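Local atomic coordinates of spindle pole body-associated protein VIK1 (Saccharomyces cerevisiae, PDB entry 2O0A), a protein that recruits the minus end-directed motor KAR3 to microtubules and, through a kinesin-like motor homology domain lacking a nucleotide-binding site, binds microtubules itself. Residues Y126-Q131 / I201-F206; S106-L111 / F223-L228; S55-K60 / I282-Q287. All coordinates share one frame; numbering follows the deposited sequence.

Contact 1 (Y126-Q131 / I201-F206)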
loop_
_atom_site.group_PDB
_atom_site.type_symbol
_atom_site.label_atom_id
_atom_site.label_comp_id
_atom_site.label_asym_id
_atom_site.label_seq_id
_atom_site.Cartn_x
_atom_site.Cartn_y
_atom_site.Cartn_z
ATOM N N TYR A 126 -12.213 -16.040 6.512
ATOM C CA TYR A 126 -12.082 -15.058 7.601
ATOM C C TYR A 126 -13.320 -14.212 7.763
ATOM O O TYR A 126 -14.030 -13.932 6.783
ATOM C CB TYR A 126 -10.929 -14.077 7.317
ATOM C CG TYR A 126 -9.596 -14.731 7.099
ATOM C CD1 TYR A 126 -8.772 -15.060 8.174
ATOM C CD2 TYR A 126 -9.145 -15.008 5.799
ATOM C CE1 TYR A 126 -7.538 -15.674 7.971
ATOM C CE2 TYR A 126 -7.917 -15.587 5.585
ATOM C CZ TYR A 126 -7.122 -15.939 6.666
ATOM O OH TYR A 126 -5.898 -16.536 6.440
ATOM N N VAL A 127 -13.549 -13.759 9.001
ATOM C CA VAL A 127 -14.413 -12.596 9.204
ATOM C C VAL A 127 -13.500 -11.366 9.171
ATOM O O VAL A 127 -12.434 -11.346 9.790
ATOM C CB VAL A 127 -15.190 -12.652 10.530
ATOM C CG1 VAL A 127 -15.963 -11.353 10.767
ATOM C CG2 VAL A 127 -16.184 -13.812 10.492
ATOM N N ILE A 128 -13.913 -10.377 8.396
ATOM C CA ILE A 128 -13.054 -9.236 8.051
ATOM C C ILE A 128 -13.611 -7.951 8.651
ATOM O O ILE A 128 -14.799 -7.645 8.479
ATOM C CB ILE A 128 -12.924 -9.094 6.501
ATOM C CG1 ILE A 128 -12.334 -10.380 5.922
ATOM C CG2 ILE A 128 -12.063 -7.884 6.132
ATOM C CD1 ILE A 128 -12.299 -10.439 4.411
ATOM N N THR A 129 -12.766 -7.213 9.370
ATOM C CA THR A 129 -13.168 -5.911 9.910
ATOM C C THR A 129 -12.360 -4.782 9.296
ATOM O O THR A 129 -11.280 -5.006 8.757
ATOM C CB THR A 129 -12.959 -5.833 11.435
ATOM O OG1 THR A 129 -11.562 -5.753 11.719
ATOM C CG2 THR A 129 -13.526 -7.067 12.106
ATOM N N LEU A 130 -12.892 -3.573 9.397
ATOM C CA LEU A 130 -12.208 -2.400 8.872
ATOM C C LEU A 130 -12.405 -1.180 9.757
ATOM O O LEU A 130 -13.499 -0.945 10.262
ATOM C CB LEU A 130 -12.678 -2.121 7.429
ATOM C CG LEU A 130 -11.936 -1.047 6.616
ATOM C CD1 LEU A 130 -11.866 -1.389 5.116
ATOM C CD2 LEU A 130 -12.567 0.334 6.826
ATOM N N GLN A 131 -11.317 -0.441 9.931
ATOM C CA GLN A 131 -11.340 0.915 10.493
ATOM C C GLN A 131 -10.610 1.825 9.528
ATOM O O GLN A 131 -9.742 1.367 8.792
ATOM C CB GLN A 131 -10.628 0.954 11.844
ATOM C CG GLN A 131 -11.306 0.080 12.894
ATOM C CD GLN A 131 -10.471 -0.060 14.120
ATOM O OE1 GLN A 131 -9.495 -0.809 14.135
ATOM N NE2 GLN A 131 -10.839 0.656 15.167
ATOM N N ILE A 201 -5.979 2.687 7.033
ATOM C CA ILE A 201 -7.028 1.687 7.061
ATOM C C ILE A 201 -6.457 0.453 7.732
ATOM O O ILE A 201 -5.420 -0.020 7.338
ATOM C CB ILE A 201 -7.555 1.395 5.637
ATOM C CG1 ILE A 201 -8.542 2.496 5.258
ATOM C CG2 ILE A 201 -8.244 0.006 5.560
ATOM C CD1 ILE A 201 -9.040 2.458 3.838
ATOM N N LYS A 202 -7.117 -0.009 8.786
ATOM C CA LYS A 202 -6.692 -1.226 9.462
ATOM C C LYS A 202 -7.752 -2.286 9.224
ATOM O O LYS A 202 -8.943 -2.062 9.486
ATOM C CB LYS A 202 -6.507 -0.981 10.968
ATOM C CG LYS A 202 -6.145 -2.259 11.719
ATOM C CD LYS A 202 -5.991 -1.980 13.190
ATOM C CE LYS A 202 -5.513 -3.263 13.881
ATOM N NZ LYS A 202 -5.577 -3.153 15.381
ATOM N N VAL A 203 -7.322 -3.424 8.684
ATOM C CA VAL A 203 -8.216 -4.541 8.404
ATOM C C VAL A 203 -7.760 -5.695 9.289
ATOM O O VAL A 203 -6.559 -6.001 9.359
ATOM C CB VAL A 203 -8.153 -4.943 6.904
ATOM C CG1 VAL A 203 -8.977 -6.204 6.637
ATOM C CG2 VAL A 203 -8.626 -3.792 6.014
ATOM N N GLN A 204 -8.697 -6.334 9.988
ATOM C CA GLN A 204 -8.366 -7.535 10.759
ATOM C C GLN A 204 -8.995 -8.737 10.062
ATOM O O GLN A 204 -10.149 -8.676 9.640
ATOM C CB GLN A 204 -8.922 -7.444 12.169
ATOM C CG GLN A 204 -8.393 -6.287 12.982
ATOM C CD GLN A 204 -9.064 -6.231 14.352
ATOM O OE1 GLN A 204 -10.276 -6.004 14.469
ATOM N NE2 GLN A 204 -8.284 -6.472 15.380
ATOM N N PHE A 205 -8.230 -9.812 9.959
ATOM C CA PHE A 205 -8.714 -11.066 9.394
ATOM C C PHE A 205 -8.816 -12.095 10.526
ATOM O O PHE A 205 -7.791 -12.557 11.006
ATOM C CB PHE A 205 -7.736 -11.585 8.326
ATOM C CG PHE A 205 -7.636 -10.700 7.099
ATOM C CD1 PHE A 205 -8.475 -10.907 5.995
ATOM C CD2 PHE A 205 -6.694 -9.677 7.052
ATOM C CE1 PHE A 205 -8.397 -10.072 4.848
ATOM C CE2 PHE A 205 -6.584 -8.856 5.907
ATOM C CZ PHE A 205 -7.446 -9.048 4.814
ATOM N N PHE A 206 -10.038 -12.426 10.945
ATOM C CA PHE A 206 -10.260 -13.392 12.024
ATOM C C PHE A 206 -10.580 -14.745 11.409
ATOM O O PHE A 206 -11.606 -14.884 10.739
ATOM C CB PHE A 206 -11.439 -12.961 12.892
ATOM C CG PHE A 206 -11.160 -11.773 13.743
ATOM C CD1 PHE A 206 -10.574 -11.930 14.995
ATOM C CD2 PHE A 206 -11.466 -10.494 13.296
ATOM C CE1 PHE A 206 -10.313 -10.826 15.811
ATOM C CE2 PHE A 206 -11.197 -9.386 14.112
ATOM C CZ PHE A 206 -10.619 -9.562 15.361
HETATM O O HOH W 1 -10.131 -3.287 11.805
HETATM O O HOH W 2 -7.779 -1.363 16.241
#
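Six backbone hydrogen bonds tie strand 126-131 to strand 201-206 in antiparallel register, and they come as three reciprocal pairs, V127 with F206, T129 with Q204 and Q131 with K202. The bonds are not equally straight: F206 N reaches V127 O at 173°, whereas Q204 N approaches T129 O from above the carbonyl plane at 3.2 Å. I128 and L130 occupy the non-hydrogen-bonded positions opposite F205 and V203, where CA-H groups such as that of V203 point at facing carbonyl oxygens.

Apolar packing fills the face carrying I128, L130, V203 and F205. I128 CG2 meets V203 CG1 at 3.5 Å, and its CG1 and CD1 lie along F205. Branched and aromatic residues suit this face because helix 105-116 packs on it, as expected for the central sheet of a kinesin-type motor domain flanked by helices. Where strand 126-136 begins, Y126 receives the ring edge of F205 on its face in a T-shaped pair, planes at 75°, while F205 CB sits over the same face.

The other face is more polar. T129 OG1 lies 3.0 Å from Q204 OE1, and T129 CG2 touches the edge of the F206 ring. A water joins T129 OG1 to K202 O; a second links Q131 OE1 to K202 NZ. Beyond the two strands, Q131 NE2 is held by L167 O and S169 O, and K202 NZ by I165 O.

Contact 2 (S106-L111 / F223-L228)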
loop_
_atom_site.group_PDB
_atom_site.type_symbol
_atom_site.label_atom_id
_atom_site.label_comp_id
_atom_site.label_asym_id
_atom_site.label_seq_id
_atom_site.Cartn_x
_atom_site.Cartn_y
_atom_site.Cartn_z
ATOM N N SER A 106 -9.917 5.440 -6.060
ATOM C CA SER A 106 -10.185 4.230 -6.826
ATOM C C SER A 106 -9.316 3.054 -6.362
ATOM O O SER A 106 -9.752 1.895 -6.395
ATOM C CB SER A 106 -9.993 4.474 -8.332
ATOM O OG SER A 106 -8.647 4.792 -8.599
ATOM N N LEU A 107 -8.088 3.351 -5.932
ATOM C CA LEU A 107 -7.190 2.302 -5.431
ATOM C C LEU A 107 -7.727 1.718 -4.131
ATOM O O LEU A 107 -7.730 0.490 -3.929
ATOM C CB LEU A 107 -5.765 2.834 -5.236
ATOM C CG LEU A 107 -4.734 1.745 -4.937
ATOM C CD1 LEU A 107 -4.428 0.878 -6.200
ATOM C CD2 LEU A 107 -3.457 2.358 -4.385
ATOM N N ARG A 108 -8.192 2.608 -3.257
ATOM C CA ARG A 108 -8.818 2.226 -2.002
ATOM C C ARG A 108 -10.046 1.332 -2.227
ATOM O O ARG A 108 -10.179 0.277 -1.605
ATOM C CB ARG A 108 -9.181 3.484 -1.204
ATOM C CG ARG A 108 -9.680 3.178 0.201
ATOM C CD ARG A 108 -10.315 4.409 0.828
ATOM N NE ARG A 108 -9.433 5.550 0.696
ATOM C CZ ARG A 108 -9.750 6.750 0.205
ATOM N NH1 ARG A 108 -10.986 7.086 -0.163
ATOM N NH2 ARG A 108 -8.804 7.663 0.132
ATOM N N GLU A 109 -10.902 1.754 -3.160
ATOM C CA GLU A 109 -12.092 1.015 -3.563
ATOM C C GLU A 109 -11.711 -0.387 -4.049
ATOM O O GLU A 109 -12.270 -1.394 -3.607
ATOM C CB GLU A 109 -12.751 1.795 -4.699
ATOM C CG GLU A 109 -14.033 1.235 -5.259
ATOM C CD GLU A 109 -14.629 2.155 -6.318
ATOM O OE1 GLU A 109 -13.944 2.460 -7.321
ATOM O OE2 GLU A 109 -15.788 2.579 -6.139
ATOM N N SER A 110 -10.730 -0.436 -4.946
ATOM C CA SER A 110 -10.271 -1.698 -5.517
ATOM C C SER A 110 -9.689 -2.626 -4.463
ATOM O O SER A 110 -9.903 -3.837 -4.515
ATOM C CB SER A 110 -9.260 -1.447 -6.637
ATOM O OG SER A 110 -9.946 -0.847 -7.735
ATOM N N LEU A 111 -8.980 -2.041 -3.501
ATOM C CA LEU A 111 -8.392 -2.826 -2.428
ATOM C C LEU A 111 -9.489 -3.531 -1.647
ATOM O O LEU A 111 -9.425 -4.733 -1.416
ATOM C CB LEU A 111 -7.582 -1.931 -1.481
ATOM C CG LEU A 111 -7.046 -2.606 -0.218
ATOM C CD1 LEU A 111 -6.089 -3.756 -0.526
ATOM C CD2 LEU A 111 -6.373 -1.570 0.647
ATOM N N PHE A 223 -3.760 -6.126 8.864
ATOM C CA PHE A 223 -3.280 -5.496 7.636
ATOM C C PHE A 223 -3.502 -3.992 7.717
ATOM O O PHE A 223 -4.584 -3.555 8.105
ATOM C CB PHE A 223 -4.041 -6.076 6.440
ATOM C CG PHE A 223 -3.877 -5.262 5.183
ATOM C CD1 PHE A 223 -2.630 -5.188 4.572
ATOM C CD2 PHE A 223 -4.956 -4.561 4.632
ATOM C CE1 PHE A 223 -2.432 -4.423 3.429
ATOM C CE2 PHE A 223 -4.786 -3.780 3.473
ATOM C CZ PHE A 223 -3.516 -3.708 2.864
ATOM N N TYR A 224 -2.493 -3.201 7.325
ATOM C CA TYR A 224 -2.602 -1.743 7.350
ATOM C C TYR A 224 -2.392 -1.194 5.963
ATOM O O TYR A 224 -1.359 -1.460 5.350
ATOM C CB TYR A 224 -1.566 -1.116 8.295
ATOM C CG TYR A 224 -1.616 -1.681 9.686
ATOM C CD1 TYR A 224 -2.306 -1.013 10.703
ATOM C CD2 TYR A 224 -0.951 -2.873 9.989
ATOM C CE1 TYR A 224 -2.350 -1.542 11.996
ATOM C CE2 TYR A 224 -1.003 -3.403 11.279
ATOM C CZ TYR A 224 -1.693 -2.737 12.258
ATOM O OH TYR A 224 -1.723 -3.255 13.542
ATOM N N PHE A 225 -3.365 -0.419 5.487
ATOM C CA PHE A 225 -3.240 0.307 4.226
ATOM C C PHE A 225 -3.015 1.771 4.548
ATOM O O PHE A 225 -3.886 2.440 5.122
ATOM C CB PHE A 225 -4.502 0.101 3.394
ATOM C CG PHE A 225 -4.532 0.865 2.098
ATOM C CD1 PHE A 225 -3.496 0.775 1.184
ATOM C CD2 PHE A 225 -5.654 1.622 1.770
ATOM C CE1 PHE A 225 -3.547 1.463 -0.041
ATOM C CE2 PHE A 225 -5.723 2.307 0.549
ATOM C CZ PHE A 225 -4.663 2.229 -0.362
ATOM N N ILE A 226 -1.826 2.253 4.204
ATOM C CA ILE A 226 -1.423 3.619 4.507
ATOM C C ILE A 226 -1.496 4.433 3.218
ATOM O O ILE A 226 -0.940 4.032 2.202
ATOM C CB ILE A 226 0.009 3.650 5.086
ATOM C CG1 ILE A 226 0.088 2.839 6.379
ATOM C CG2 ILE A 226 0.494 5.102 5.241
ATOM C CD1 ILE A 226 -0.846 3.317 7.493
ATOM N N GLU A 227 -2.210 5.567 3.256
ATOM C CA GLU A 227 -2.306 6.442 2.096
ATOM C C GLU A 227 -1.581 7.748 2.385
ATOM O O GLU A 227 -1.951 8.489 3.294
ATOM C CB GLU A 227 -3.762 6.711 1.724
ATOM C CG GLU A 227 -4.455 5.485 1.154
ATOM C CD GLU A 227 -5.934 5.729 0.924
ATOM O OE1 GLU A 227 -6.728 5.510 1.856
ATOM O OE2 GLU A 227 -6.295 6.110 -0.192
ATOM N N LEU A 228 -0.547 8.008 1.603
ATOM C CA LEU A 228 0.142 9.287 1.635
ATOM C C LEU A 228 -0.089 9.894 0.259
ATOM O O LEU A 228 0.647 9.610 -0.664
ATOM C CB LEU A 228 1.625 9.081 1.932
ATOM C CG LEU A 228 1.948 8.562 3.336
ATOM C CD1 LEU A 228 3.306 7.933 3.381
ATOM C CD2 LEU A 228 1.794 9.700 4.365
#
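The guanidinium of R108 grips the carboxylate of E227 side-on, one nitrogen to each oxygen. NE donates to the syn lone pair of OE1 at 2.9 Å and an almost linear 168°, with the acceptor close to the guanidinium plane. NH2 reaches OE2 at 3.0 Å less directly, from above the carboxylate plane, because the two flat groups are turned 57° apart. A bend at chi3 (-50°) brings the arginine head round to its partner.

Both charged groups have further partners. R108 NH1 donates to the carbonyl oxygens of F185 and C187, NH2 also pairs with D188, and E227 OE2 accepts from N229 ND2. Arginine suits this buried place because its several N-H groups can serve all these acceptors at once; an alanine here removes these bonds, and would probably leave the buried carboxylate poorly compensated and loosen segment 185-188.

Beside the salt bridge, helix 105-116 meets strand 221-228 through hydrocarbon. L111 CD2 lies over the face of the F225 ring, 3.6 Å from its centroid, in a CH-pi contact, and also touches the edge of F223 at CE2. L107 CD2 comes to the edge of F225 at CZ, 4.2 Å away. This is the helix-on-sheet packing of a motor-domain core. Burial would probably strengthen the ion pair at a desolvation cost, which the carbonyls and D188 should partly repay, and two carboxylates nearby would be expected to keep R108 protonated.

Contact 3 (S55-K60 / I282-Q287)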
loop_
_atom_site.group_PDB
_atom_site.type_symbol
_atom_site.label_atom_id
_atom_site.label_comp_id
_atom_site.label_asym_id
_atom_site.label_seq_id
_atom_site.Cartn_x
_atom_site.Cartn_y
_atom_site.Cartn_z
ATOM N N SER A 55 19.682 13.066 -16.934
ATOM C CA SER A 55 20.603 12.835 -15.816
ATOM C C SER A 55 21.259 11.456 -15.930
ATOM O O SER A 55 22.322 11.204 -15.352
ATOM C CB SER A 55 19.861 12.940 -14.488
ATOM O OG SER A 55 19.183 11.729 -14.205
ATOM N N GLU A 56 20.609 10.568 -16.681
ATOM C CA GLU A 56 21.021 9.169 -16.823
ATOM C C GLU A 56 20.922 8.362 -15.510
ATOM O O GLU A 56 21.507 7.278 -15.396
ATOM C CB GLU A 56 22.429 9.077 -17.434
ATOM C CG GLU A 56 22.492 9.474 -18.908
ATOM C CD GLU A 56 23.912 9.693 -19.405
ATOM O OE1 GLU A 56 24.405 8.851 -20.183
ATOM O OE2 GLU A 56 24.533 10.707 -19.015
ATOM N N HIS A 57 20.168 8.873 -14.531
ATOM C CA HIS A 57 20.025 8.182 -13.242
ATOM C C HIS A 57 19.080 6.986 -13.341
ATOM O O HIS A 57 17.973 7.110 -13.865
ATOM C CB HIS A 57 19.534 9.126 -12.142
ATOM C CG HIS A 57 19.741 8.592 -10.759
ATOM N ND1 HIS A 57 20.450 9.276 -9.797
ATOM C CD2 HIS A 57 19.339 7.434 -10.178
ATOM C CE1 HIS A 57 20.476 8.564 -8.683
ATOM N NE2 HIS A 57 19.808 7.444 -8.888
ATOM N N VAL A 58 19.531 5.849 -12.815
ATOM C CA VAL A 58 18.773 4.591 -12.821
ATOM C C VAL A 58 18.030 4.353 -11.502
ATOM O O VAL A 58 18.645 4.324 -10.420
ATOM C CB VAL A 58 19.707 3.376 -13.128
ATOM C CG1 VAL A 58 18.943 2.083 -13.111
ATOM C CG2 VAL A 58 20.396 3.562 -14.484
ATOM N N TYR A 59 16.707 4.185 -11.608
ATOM C CA TYR A 59 15.854 3.861 -10.465
ATOM C C TYR A 59 15.219 2.493 -10.670
ATOM O O TYR A 59 14.449 2.297 -11.596
ATOM C CB TYR A 59 14.769 4.925 -10.275
ATOM C CG TYR A 59 15.320 6.300 -9.988
ATOM C CD1 TYR A 59 15.677 6.662 -8.700
ATOM C CD2 TYR A 59 15.492 7.235 -11.021
ATOM C CE1 TYR A 59 16.182 7.928 -8.430
ATOM C CE2 TYR A 59 16.001 8.500 -10.761
ATOM C CZ TYR A 59 16.349 8.828 -9.464
ATOM O OH TYR A 59 16.847 10.073 -9.184
ATOM N N LYS A 60 15.568 1.559 -9.794
ATOM C CA LYS A 60 15.049 0.196 -9.871
ATOM C C LYS A 60 13.911 -0.027 -8.874
ATOM O O LYS A 60 13.830 0.647 -7.836
ATOM C CB LYS A 60 16.166 -0.822 -9.632
ATOM C CG LYS A 60 17.286 -0.724 -10.654
ATOM C CD LYS A 60 18.184 -1.937 -10.604
ATOM C CE LYS A 60 19.629 -1.541 -10.840
ATOM N NZ LYS A 60 20.570 -2.593 -10.365
ATOM N N ILE A 282 12.834 9.081 -3.355
ATOM C CA ILE A 282 12.303 8.394 -2.181
ATOM C C ILE A 282 12.335 6.887 -2.377
ATOM O O ILE A 282 12.686 6.152 -1.454
ATOM C CB ILE A 282 10.904 8.919 -1.827
ATOM C CG1 ILE A 282 11.033 10.389 -1.410
ATOM C CG2 ILE A 282 10.271 8.086 -0.698
ATOM C CD1 ILE A 282 9.744 11.116 -1.198
ATOM N N SER A 283 12.028 6.448 -3.594
ATOM C CA SER A 283 12.060 5.024 -3.918
ATOM C C SER A 283 13.444 4.432 -3.651
ATOM O O SER A 283 13.562 3.286 -3.210
ATOM C CB SER A 283 11.592 4.771 -5.359
ATOM O OG SER A 283 12.605 5.064 -6.315
ATOM N N GLU A 284 14.496 5.211 -3.902
ATOM C CA GLU A 284 15.851 4.727 -3.593
ATOM C C GLU A 284 16.136 4.609 -2.085
ATOM O O GLU A 284 16.776 3.654 -1.644
ATOM C CB GLU A 284 16.928 5.570 -4.293
ATOM C CG GLU A 284 18.270 4.848 -4.397
ATOM C CD GLU A 284 19.337 5.640 -5.134
ATOM O OE1 GLU A 284 19.015 6.296 -6.148
ATOM O OE2 GLU A 284 20.508 5.589 -4.705
ATOM N N GLU A 285 15.649 5.564 -1.303
ATOM C CA GLU A 285 15.785 5.526 0.149
ATOM C C GLU A 285 15.018 4.359 0.774
ATOM O O GLU A 285 15.499 3.711 1.702
ATOM C CB GLU A 285 15.283 6.823 0.756
ATOM C CG GLU A 285 16.049 8.067 0.352
ATOM C CD GLU A 285 15.467 9.269 1.026
ATOM O OE1 GLU A 285 14.357 9.688 0.622
ATOM O OE2 GLU A 285 16.095 9.779 1.982
ATOM N N VAL A 286 13.816 4.105 0.264
ATOM C CA VAL A 286 13.018 2.981 0.741
ATOM C C VAL A 286 13.785 1.666 0.614
ATOM O O VAL A 286 13.795 0.854 1.547
ATOM C CB VAL A 286 11.664 2.892 -0.018
ATOM C CG1 VAL A 286 10.990 1.516 0.184
ATOM C CG2 VAL A 286 10.746 4.021 0.411
ATOM N N GLN A 287 14.440 1.481 -0.529
ATOM C CA GLN A 287 15.069 0.207 -0.875
ATOM C C GLN A 287 16.523 0.072 -0.417
ATOM O O GLN A 287 17.123 -0.998 -0.588
ATOM C CB GLN A 287 14.960 -0.036 -2.388
ATOM C CG GLN A 287 13.513 -0.127 -2.872
ATOM C CD GLN A 287 13.401 -0.239 -4.380
ATOM O OE1 GLN A 287 13.413 -1.341 -4.937
ATOM N NE2 GLN A 287 13.261 0.901 -5.050
HETATM O O HOH W 3 18.596 4.273 -7.797
HETATM O O HOH W 4 14.480 3.211 -6.943
#
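H57 and E284 cross obliquely, the imidazole and carboxylate planes 47° apart, and the histidine offers its edge to one oxygen. NE2 donates to the syn lone pair of E284 OE1 at 3.1 Å; the bond is bent, 144°, though the oxygen stays near the ring plane. Holding CG anti to the backbone N (chi1 -164°) sends the imidazole toward the helix. The negative carboxylate would probably favour a protonated imidazole.

Y59 lies across E284 at about a right angle, its CE1 4.0 Å from OE1. Its hydroxyl sits over the centre of the H57 ring, so the tyrosine backs the histidine from one face.

Farther along, Q287 points an N-H of its amide at K60 O, the oxygen lying close to the amide plane. NE2 gives one hydrogen to that carbonyl at 2.9 Å and the other to S283 O one turn back in the helix. A glutamine suits this place because one NH2 group can serve both acceptors. Waters fill in between: one donates to V58 O and, weakly, to E284 OE1, the other to K60 O and S283 OG, which is also hydrogen-bonded to L280 O within its own helix.

S55 OG accepts from H57 N in an ST turn. The contact thus docks the edge strand of the small three-stranded antiparallel sheet 41-60 on helix 276-289, a polar, water-bridged join at the periphery of the kinesin-like motor domain.

Contacts 1 and 2 are buried and belong to one structure: strands 197-207 and 221-228 are neighbours in the main sheet, joined by backbone bonds between I201 and F225 and between V203 and F223, and helix 105-116, running antiparallel to strand 221-228, packs on both. Contact 1 is strand to strand, chiefly backbone hydrogen bonding, whereas contact 2 is helix to sheet, carried chiefly by side chains, with a salt bridge beside apolar packing. Contact 3 stands apart, its centre about 34 Å from that of contact 1 and 24 Å from that of contact 2. Partly buried, it joins the small sheet to helix 276-289 with polar groups and water in place of an apolar core.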